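Local coordinates for transcriptional regulator I2 (Pseudomonas fluorescens A506, PDB 4MO7), which acts as a superantigen associated with Crohn's disease and, as a member of the TetR family, probably also binds DNA to regulate transcription, at residues A[45-50]-A[71-76]; A[149-154]-A[173-178]; A[164-169]-A[207-212]. All blocks are in the same frame, centred on the assembly; numbering follows the deposited sequence. Where two conformers were deposited one is given.

Contact 1. Residues A[45-50]-A[71-76]; sequences KGFERT and KSKDEI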
# COMPACT_ATOMS: atom_id res chain seq x y z
N LYS A 45 -22.57 4.09 -9.87
CA LYS A 45 -23.42 2.93 -9.62
C LYS A 45 -22.65 1.63 -9.59
O LYS A 45 -23.18 0.61 -9.16
CB LYS A 45 -24.48 2.82 -10.68
CG LYS A 45 -25.23 4.14 -10.92
CD LYS A 45 -26.04 4.00 -12.16
CE LYS A 45 -27.25 3.12 -11.86
NZ LYS A 45 -27.83 2.62 -13.12
N GLY A 46 -21.41 1.67 -10.05
CA GLY A 46 -20.68 0.44 -10.30
C GLY A 46 -20.86 -0.01 -11.73
O GLY A 46 -21.91 0.19 -12.36
N PHE A 47 -19.86 -0.70 -12.26
CA PHE A 47 -19.92 -1.15 -13.62
C PHE A 47 -21.01 -2.18 -13.73
O PHE A 47 -21.76 -2.19 -14.71
CB PHE A 47 -18.59 -1.79 -14.00
CG PHE A 47 -18.56 -2.41 -15.37
CD1 PHE A 47 -18.55 -1.60 -16.51
CD2 PHE A 47 -18.53 -3.78 -15.51
CE1 PHE A 47 -18.49 -2.16 -17.76
CE2 PHE A 47 -18.48 -4.36 -16.81
CZ PHE A 47 -18.45 -3.56 -17.91
N GLU A 48 -21.05 -3.09 -12.76
CA GLU A 48 -21.98 -4.21 -12.90
C GLU A 48 -23.44 -3.72 -12.84
O GLU A 48 -24.30 -4.26 -13.57
CB GLU A 48 -21.73 -5.27 -11.82
CG GLU A 48 -22.48 -6.56 -12.06
CD GLU A 48 -22.18 -7.63 -10.99
OE1 GLU A 48 -20.99 -7.80 -10.63
OE2 GLU A 48 -23.13 -8.30 -10.54
N ARG A 49 -23.71 -2.72 -12.02
CA ARG A 49 -25.10 -2.23 -11.91
C ARG A 49 -25.47 -1.25 -13.01
O ARG A 49 -26.64 -0.91 -13.15
CB ARG A 49 -25.36 -1.62 -10.55
CG ARG A 49 -24.44 -2.13 -9.49
CD ARG A 49 -25.16 -2.63 -8.25
NE ARG A 49 -24.70 -1.93 -7.04
CZ ARG A 49 -23.45 -1.96 -6.57
NH1 ARG A 49 -22.50 -2.64 -7.20
NH2 ARG A 49 -23.14 -1.29 -5.46
N THR A 50 -24.49 -0.80 -13.79
CA THR A 50 -24.79 0.08 -14.91
C THR A 50 -25.23 -0.71 -16.12
O THR A 50 -24.44 -1.39 -16.79
CB THR A 50 -23.58 1.00 -15.27
OG1 THR A 50 -23.24 1.78 -14.13
CG2 THR A 50 -23.98 1.91 -16.41
N LYS A 71 -17.24 -2.49 -29.05
CA LYS A 71 -17.69 -3.83 -29.40
C LYS A 71 -18.49 -4.45 -28.30
O LYS A 71 -19.17 -5.45 -28.52
CB LYS A 71 -16.51 -4.77 -29.62
CG LYS A 71 -15.48 -4.35 -30.60
CD LYS A 71 -14.40 -5.42 -30.62
CE LYS A 71 -14.16 -5.96 -29.22
NZ LYS A 71 -13.25 -7.12 -29.26
N SER A 72 -18.38 -3.88 -27.10
CA SER A 72 -18.95 -4.48 -25.90
C SER A 72 -18.97 -3.49 -24.76
O SER A 72 -18.32 -2.43 -24.82
CB SER A 72 -18.09 -5.69 -25.50
OG SER A 72 -16.80 -5.27 -25.10
N LYS A 73 -19.73 -3.80 -23.72
CA LYS A 73 -19.74 -2.99 -22.52
C LYS A 73 -18.34 -3.06 -21.87
O LYS A 73 -17.83 -2.04 -21.39
CB LYS A 73 -20.82 -3.51 -21.55
CG LYS A 73 -21.08 -2.61 -20.32
CD LYS A 73 -22.18 -3.25 -19.41
CE LYS A 73 -22.06 -2.72 -18.03
NZ LYS A 73 -22.77 -3.49 -16.93
N ASP A 74 -17.73 -4.24 -21.86
CA ASP A 74 -16.34 -4.43 -21.39
C ASP A 74 -15.41 -3.48 -22.09
O ASP A 74 -14.47 -2.94 -21.51
CB ASP A 74 -15.85 -5.82 -21.75
CG ASP A 74 -14.45 -6.07 -21.28
OD1 ASP A 74 -14.31 -6.16 -20.05
OD2 ASP A 74 -13.51 -6.23 -22.11
N GLU A 75 -15.63 -3.28 -23.39
CA GLU A 75 -14.77 -2.34 -24.11
C GLU A 75 -15.00 -0.86 -23.71
O GLU A 75 -14.05 -0.09 -23.77
CB GLU A 75 -14.88 -2.49 -25.63
CG GLU A 75 -13.82 -1.71 -26.39
CD GLU A 75 -13.82 -2.02 -27.87
OE1 GLU A 75 -12.83 -2.59 -28.36
OE2 GLU A 75 -14.82 -1.69 -28.54
N ILE A 76 -16.21 -0.48 -23.33
CA ILE A 76 -16.45 0.87 -22.80
C ILE A 76 -15.61 1.05 -21.53
O ILE A 76 -15.00 2.12 -21.35
CB ILE A 76 -17.92 1.11 -22.45
CG1 ILE A 76 -18.76 0.95 -23.72
CG2 ILE A 76 -18.13 2.55 -21.96
CD1 ILE A 76 -20.25 1.04 -23.47

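Contact 2. Residues A[149-154]-A[173-178]; sequences VYEQIW and ITRRFL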
# COMPACT_ATOMS: atom_id res chain seq x y z
N VAL A 149 3.98 2.66 -20.29
CA VAL A 149 4.50 3.95 -20.83
C VAL A 149 4.64 4.97 -19.70
O VAL A 149 5.64 5.73 -19.62
CB VAL A 149 3.59 4.49 -21.92
CG1 VAL A 149 3.98 5.88 -22.29
CG2 VAL A 149 3.66 3.53 -23.15
N TYR A 150 3.64 4.98 -18.81
CA TYR A 150 3.66 5.87 -17.63
C TYR A 150 4.87 5.57 -16.81
O TYR A 150 5.59 6.47 -16.39
CB TYR A 150 2.38 5.60 -16.83
CG TYR A 150 2.25 6.35 -15.50
CD1 TYR A 150 2.78 5.83 -14.32
CD2 TYR A 150 1.51 7.52 -15.44
CE1 TYR A 150 2.59 6.52 -13.07
CE2 TYR A 150 1.30 8.18 -14.23
CZ TYR A 150 1.88 7.70 -13.08
OH TYR A 150 1.68 8.43 -11.93
N GLU A 151 5.14 4.29 -16.60
CA GLU A 151 6.29 3.93 -15.78
C GLU A 151 7.59 4.29 -16.44
O GLU A 151 8.57 4.58 -15.75
CB GLU A 151 6.31 2.46 -15.34
CG GLU A 151 5.18 2.06 -14.38
CD GLU A 151 5.33 2.74 -13.02
OE1 GLU A 151 6.49 2.87 -12.55
OE2 GLU A 151 4.26 3.17 -12.49
N GLN A 152 7.65 4.19 -17.77
CA GLN A 152 8.88 4.54 -18.46
C GLN A 152 9.21 6.03 -18.30
O GLN A 152 10.37 6.39 -18.23
CB GLN A 152 8.80 4.14 -19.97
CG GLN A 152 8.71 2.61 -20.07
CD GLN A 152 8.97 2.12 -21.49
OE1 GLN A 152 8.74 2.88 -22.43
NE2 GLN A 152 9.48 0.87 -21.64
N ILE A 153 8.21 6.88 -18.16
CA ILE A 153 8.49 8.31 -17.89
C ILE A 153 9.18 8.47 -16.51
O ILE A 153 10.21 9.17 -16.37
CB ILE A 153 7.20 9.13 -17.89
CG1 ILE A 153 6.61 9.24 -19.31
CG2 ILE A 153 7.48 10.56 -17.41
CD1 ILE A 153 5.24 9.91 -19.19
N TRP A 154 8.64 7.77 -15.51
CA TRP A 154 9.29 7.73 -14.19
C TRP A 154 10.71 7.22 -14.26
O TRP A 154 11.66 7.82 -13.67
CB TRP A 154 8.54 6.86 -13.21
CG TRP A 154 7.40 7.51 -12.55
CD1 TRP A 154 6.07 7.49 -12.91
CD2 TRP A 154 7.49 8.30 -11.37
NE1 TRP A 154 5.31 8.22 -12.00
CE2 TRP A 154 6.18 8.73 -11.04
CE3 TRP A 154 8.58 8.71 -10.58
CZ2 TRP A 154 5.92 9.54 -9.91
CZ3 TRP A 154 8.31 9.48 -9.46
CH2 TRP A 154 6.99 9.90 -9.15
N ILE A 173 14.28 0.06 -8.14
CA ILE A 173 13.82 -0.26 -6.77
C ILE A 173 13.37 1.06 -6.12
O ILE A 173 12.36 1.09 -5.40
CB ILE A 173 14.89 -0.99 -5.92
CG1 ILE A 173 15.21 -2.39 -6.54
CG2 ILE A 173 14.40 -1.13 -4.42
CD1 ILE A 173 14.07 -3.07 -7.24
N THR A 174 14.08 2.14 -6.41
CA THR A 174 13.67 3.46 -5.90
C THR A 174 12.24 3.73 -6.38
O THR A 174 11.37 4.21 -5.61
CB THR A 174 14.60 4.57 -6.38
OG1 THR A 174 15.89 4.36 -5.80
CG2 THR A 174 14.09 5.94 -5.92
N ARG A 175 11.95 3.40 -7.64
CA ARG A 175 10.58 3.65 -8.11
C ARG A 175 9.55 2.75 -7.39
O ARG A 175 8.46 3.23 -6.99
CB ARG A 175 10.50 3.47 -9.63
CG ARG A 175 9.06 3.49 -10.22
CD ARG A 175 8.35 4.86 -9.90
NE ARG A 175 6.94 4.71 -10.38
CZ ARG A 175 5.90 5.41 -9.92
NH1 ARG A 175 6.06 6.31 -8.93
NH2 ARG A 175 4.68 5.12 -10.37
N ARG A 176 9.89 1.46 -7.17
CA ARG A 176 8.98 0.56 -6.45
C ARG A 176 8.70 1.10 -5.02
O ARG A 176 7.57 1.03 -4.56
CB ARG A 176 9.62 -0.79 -6.28
CG ARG A 176 10.04 -1.49 -7.59
CD ARG A 176 8.85 -2.03 -8.22
NE ARG A 176 9.24 -3.04 -9.23
CZ ARG A 176 8.35 -3.82 -9.84
NH1 ARG A 176 8.74 -4.71 -10.75
NH2 ARG A 176 7.08 -3.69 -9.54
N PHE A 177 9.71 1.64 -4.34
CA PHE A 177 9.49 2.14 -2.95
C PHE A 177 8.65 3.39 -3.03
O PHE A 177 7.74 3.61 -2.24
CB PHE A 177 10.86 2.54 -2.33
CG PHE A 177 11.72 1.36 -1.81
CD1 PHE A 177 11.18 0.19 -1.34
CD2 PHE A 177 13.11 1.49 -1.83
CE1 PHE A 177 12.03 -0.89 -0.86
CE2 PHE A 177 13.96 0.48 -1.36
CZ PHE A 177 13.44 -0.72 -0.90
N LEU A 178 8.95 4.28 -3.97
CA LEU A 178 8.18 5.52 -4.11
C LEU A 178 6.72 5.27 -4.50
O LEU A 178 5.77 5.92 -3.98
CB LEU A 178 8.88 6.47 -5.13
CG LEU A 178 8.46 7.92 -5.19
CD1 LEU A 178 8.63 8.65 -3.83
CD2 LEU A 178 9.27 8.62 -6.30

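Contact 3. Residues A[164-169]-A[207-212]; sequences AGYIRG and MVLKSD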
# COMPACT_ATOMS: atom_id res chain seq x y z
N ALA A 164 22.82 12.40 -12.54
CA ALA A 164 23.30 13.67 -11.95
C ALA A 164 23.77 13.54 -10.49
O ALA A 164 24.25 14.53 -9.91
CB ALA A 164 22.22 14.75 -12.05
N GLY A 165 23.60 12.37 -9.87
CA GLY A 165 24.07 12.15 -8.50
C GLY A 165 23.09 12.40 -7.37
O GLY A 165 23.50 12.52 -6.20
N TYR A 166 21.79 12.51 -7.69
CA TYR A 166 20.73 12.77 -6.72
C TYR A 166 20.09 11.53 -6.08
O TYR A 166 19.35 11.67 -5.15
CB TYR A 166 19.58 13.56 -7.38
CG TYR A 166 19.93 14.99 -7.73
CD1 TYR A 166 20.69 15.30 -8.84
CD2 TYR A 166 19.44 16.03 -6.96
CE1 TYR A 166 21.01 16.62 -9.14
CE2 TYR A 166 19.72 17.35 -7.27
CZ TYR A 166 20.52 17.63 -8.34
OH TYR A 166 20.78 18.95 -8.62
N ILE A 167 20.36 10.34 -6.59
CA ILE A 167 19.69 9.15 -6.06
C ILE A 167 20.77 8.15 -5.71
O ILE A 167 21.67 7.89 -6.54
CB ILE A 167 18.78 8.59 -7.17
CG1 ILE A 167 17.54 9.48 -7.29
CG2 ILE A 167 18.36 7.14 -6.88
CD1 ILE A 167 16.54 8.96 -8.27
N ARG A 168 20.70 7.62 -4.49
CA ARG A 168 21.74 6.76 -3.93
C ARG A 168 21.58 5.32 -4.40
O ARG A 168 22.58 4.64 -4.65
CB ARG A 168 21.70 6.80 -2.39
CG ARG A 168 21.65 8.20 -1.80
CD ARG A 168 21.84 8.14 -0.28
NE ARG A 168 23.09 7.46 -0.01
CZ ARG A 168 23.31 6.61 0.98
NH1 ARG A 168 22.36 6.36 1.89
NH2 ARG A 168 24.51 6.03 1.09
N GLY A 169 20.33 4.87 -4.50
CA GLY A 169 20.05 3.45 -4.75
C GLY A 169 19.72 3.07 -6.20
O GLY A 169 19.95 3.84 -7.14
N MET A 207 12.72 12.97 0.77
CA MET A 207 13.11 11.59 0.97
C MET A 207 13.88 10.99 -0.20
O MET A 207 14.93 10.37 -0.00
CB MET A 207 11.92 10.70 1.29
CG MET A 207 12.35 9.28 1.45
SD MET A 207 10.95 8.28 1.89
CE MET A 207 10.11 8.18 0.29
N VAL A 208 13.40 11.16 -1.42
CA VAL A 208 13.96 10.42 -2.51
C VAL A 208 15.27 11.00 -3.10
O VAL A 208 16.11 10.25 -3.58
CB VAL A 208 12.93 10.06 -3.54
CG1 VAL A 208 12.55 11.23 -4.32
CG2 VAL A 208 13.47 8.98 -4.45
N LEU A 209 15.48 12.31 -2.98
CA LEU A 209 16.68 12.93 -3.55
C LEU A 209 17.69 13.20 -2.43
O LEU A 209 17.30 13.48 -1.27
CB LEU A 209 16.32 14.25 -4.26
CG LEU A 209 15.46 14.10 -5.52
CD1 LEU A 209 15.49 15.36 -6.37
CD2 LEU A 209 15.98 12.96 -6.36
N LYS A 210 18.98 13.12 -2.78
CA LYS A 210 20.05 13.36 -1.81
C LYS A 210 20.14 14.84 -1.54
O LYS A 210 20.61 15.27 -0.48
CB LYS A 210 21.40 12.95 -2.36
CG LYS A 210 21.51 11.51 -2.77
CD LYS A 210 22.94 11.24 -3.25
CE LYS A 210 23.95 12.09 -2.47
NZ LYS A 210 25.38 11.76 -2.75
N SER A 211 19.70 15.62 -2.52
CA SER A 211 19.72 17.08 -2.43
C SER A 211 18.60 17.58 -3.33
O SER A 211 18.21 16.88 -4.27
CB SER A 211 21.08 17.57 -2.94
OG SER A 211 21.10 18.97 -3.07
N ASP A 212 18.05 18.75 -3.04
CA ASP A 212 17.09 19.38 -3.96
C ASP A 212 17.20 20.88 -3.82
O ASP A 212 16.44 21.63 -4.47
CB ASP A 212 15.64 18.98 -3.65
CG ASP A 212 15.19 19.41 -2.26
OD1 ASP A 212 14.85 20.61 -2.02
OD2 ASP A 212 15.12 18.52 -1.40
OXT ASP A 212 18.03 21.33 -3.02

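Contact 1. Residues A[45-50]-A[71-76]
The ammonium nitrogen of Lys73 is gripped by two backbone carbonyls of the 45-50 loop and lies against the face of an aromatic ring of the same loop. Lys73 NZ donates to Thr50 O at 2.7 Å and to Phe47 O at 2.8 Å, meeting each oxygen somewhat out of its carbonyl plane. The Phe47 ring supplies the third partner: Lys73 NZ is 4.3 Å from the Phe47 centroid and 6° off the ring normal, a cation-pi contact over the face. The methylene next to it joins in, with Lys73 CE 3.8 Å from the Phe47 centroid as a CH-pi contact, nearer the rim.

Both side chains have CG anti to the backbone N (chi1 -171° in Lys73), and they reach toward each other tip to tip. Beyond CG the lysine runs extended, so its aliphatic part packs against the ring before the charge arrives at the carbonyls.

The receiving loop is also bonded within itself. Phe47 O accepts from Thr50 N as well, which comes from the opposite face of the carbonyl plane to Lys73 NZ. Thr50 OG1 bonds to Gly46 O at 2.7 Å, tying the threonine back to the glycine that, with positive phi, is the first to leave helix 30-45. On the other segment, Ser72 is the N-cap of the helix that starts at Lys73: Ser72 OG accepts from Glu75 N at 2.9 Å. The lysine thus projects from a capped first turn.

The contact lies at the surface of the TetR-type DNA-binding region. It joins the turn between helices 30-45 and 52-59 to the start of helix 73-97, while Phe42 of helix 30-45 meets the Phe47 ring edge-to-face and also touches Thr50 and Ile76.

Contact 2. Residues A[149-154]-A[173-178]
The guanidinium of Arg175 lies flat on the indole of Trp154, with centres 3.4 Å apart and planes inclined by only 10°. CZ sits over the five-membered ring as a cation-pi contact, and Arg175 NH1 lies over Trp154 CE2, one of the two atoms shared by the rings, at 3.2 Å. The edge of the same cation is taken by Glu151, whose carboxylate is nearly coplanar with it. Arg175 NE donates to Glu151 OE1 at 2.9 Å, an almost straight bond (175°) into the syn lone pair. Stacking and salt bridge therefore use a face and an edge of one flat group and together fix its rotation.

Farther along helix 171-183, Leu178 CD2 meets Trp154 CZ3 at 3.4 Å. In the second shell, Glu113 forms a salt bridge with Arg175 NH2 and a hydrogen bond with Tyr150 OH. Arg147 pairs with Glu151 OE2, less certainly because that oxygen is not securely placed. Two carboxylates beside it probably offset the buried positive charge of Arg175.

Helices 137-163 and 171-183, whose segments cross at 113°, are thus pinned by an arginine-tryptophan stack inside the all-helical C-terminal domain of a TetR-family protein.

Contact 3. Residues A[164-169]-A[207-212]
Tyr166 and Lys210 join the loop after helix 137-163 to the C-terminal tail that follows helix 197-208, a partly buried loop-to-tail contact about 25 Å, centre to centre, from the middle of the chain. Lys210 N donates to Tyr166 O at 2.8 Å, with an angle of 152° at the hydrogen. Leu209 CA approaches Tyr166 O at 3.4 Å as a CA-H...O contact.

Apolar groups flank this bond. Leu209 CD2 touches Tyr166 CB at 3.8 Å and also meets Ile167 CG1, so one methyl serves two residues of the loop. The Tyr166 ring, its CG anti to the carbonyl carbon (chi1 -70°), presents its edge to the tail: Ser211 O lies in the ring plane, 3.1 Å from Tyr166 CD2. Val102 of helix 102-110 packs against the tyrosine as well.

Gly165, with positive phi, ends helix 137-163 in a Schellman motif, and the chain then runs on to helix 171-183. Leu209 is likewise the first residue to leave helix 197-208, so the contact pairs two helix exits of the TetR-like C-terminal domain.

Lys210 lies across the loop as an aliphatic arm. Lys210 CD is 3.3 Å from Gly165 O, and Lys210 CG meets Arg168 CG at 3.5 Å where the two side chains cross at about a right angle. Their charged groups do not touch: Arg168 NE and Lys210 NZ stay 5.6 Å apart, a like-charged pair whose repulsion may be eased by the anion that the arginine finds in the second subunit. There Arg168 NH1 forms a salt bridge with Asp212 of the second subunit and a hydrogen bond to Leu209 O of the second subunit; the symmetric pair of bonds runs back from Arg168 of that subunit.

How the contacts relate
Contact 1 closes along the chain before the other two open, and belongs to the TetR-type DNA-binding region, whereas contacts 2 and 3 share the C-terminal domain on the opposite side of the chain's centre. The centre of contact 1 is about 30 Å from that of contact 2 and about 44 Å from that of contact 3. Contacts 2 and 3, with centres about 15 Å apart, interlock: their segments alternate in sequence, helix 137-163 leads from 149-154 to the loop 164-169, and Thr174 packs on Ile167 and Val208. Both also touch the second subunit, so the C-terminal end combines internal packing with dimer assembly, while contact 1 meets no other chain of the assembly.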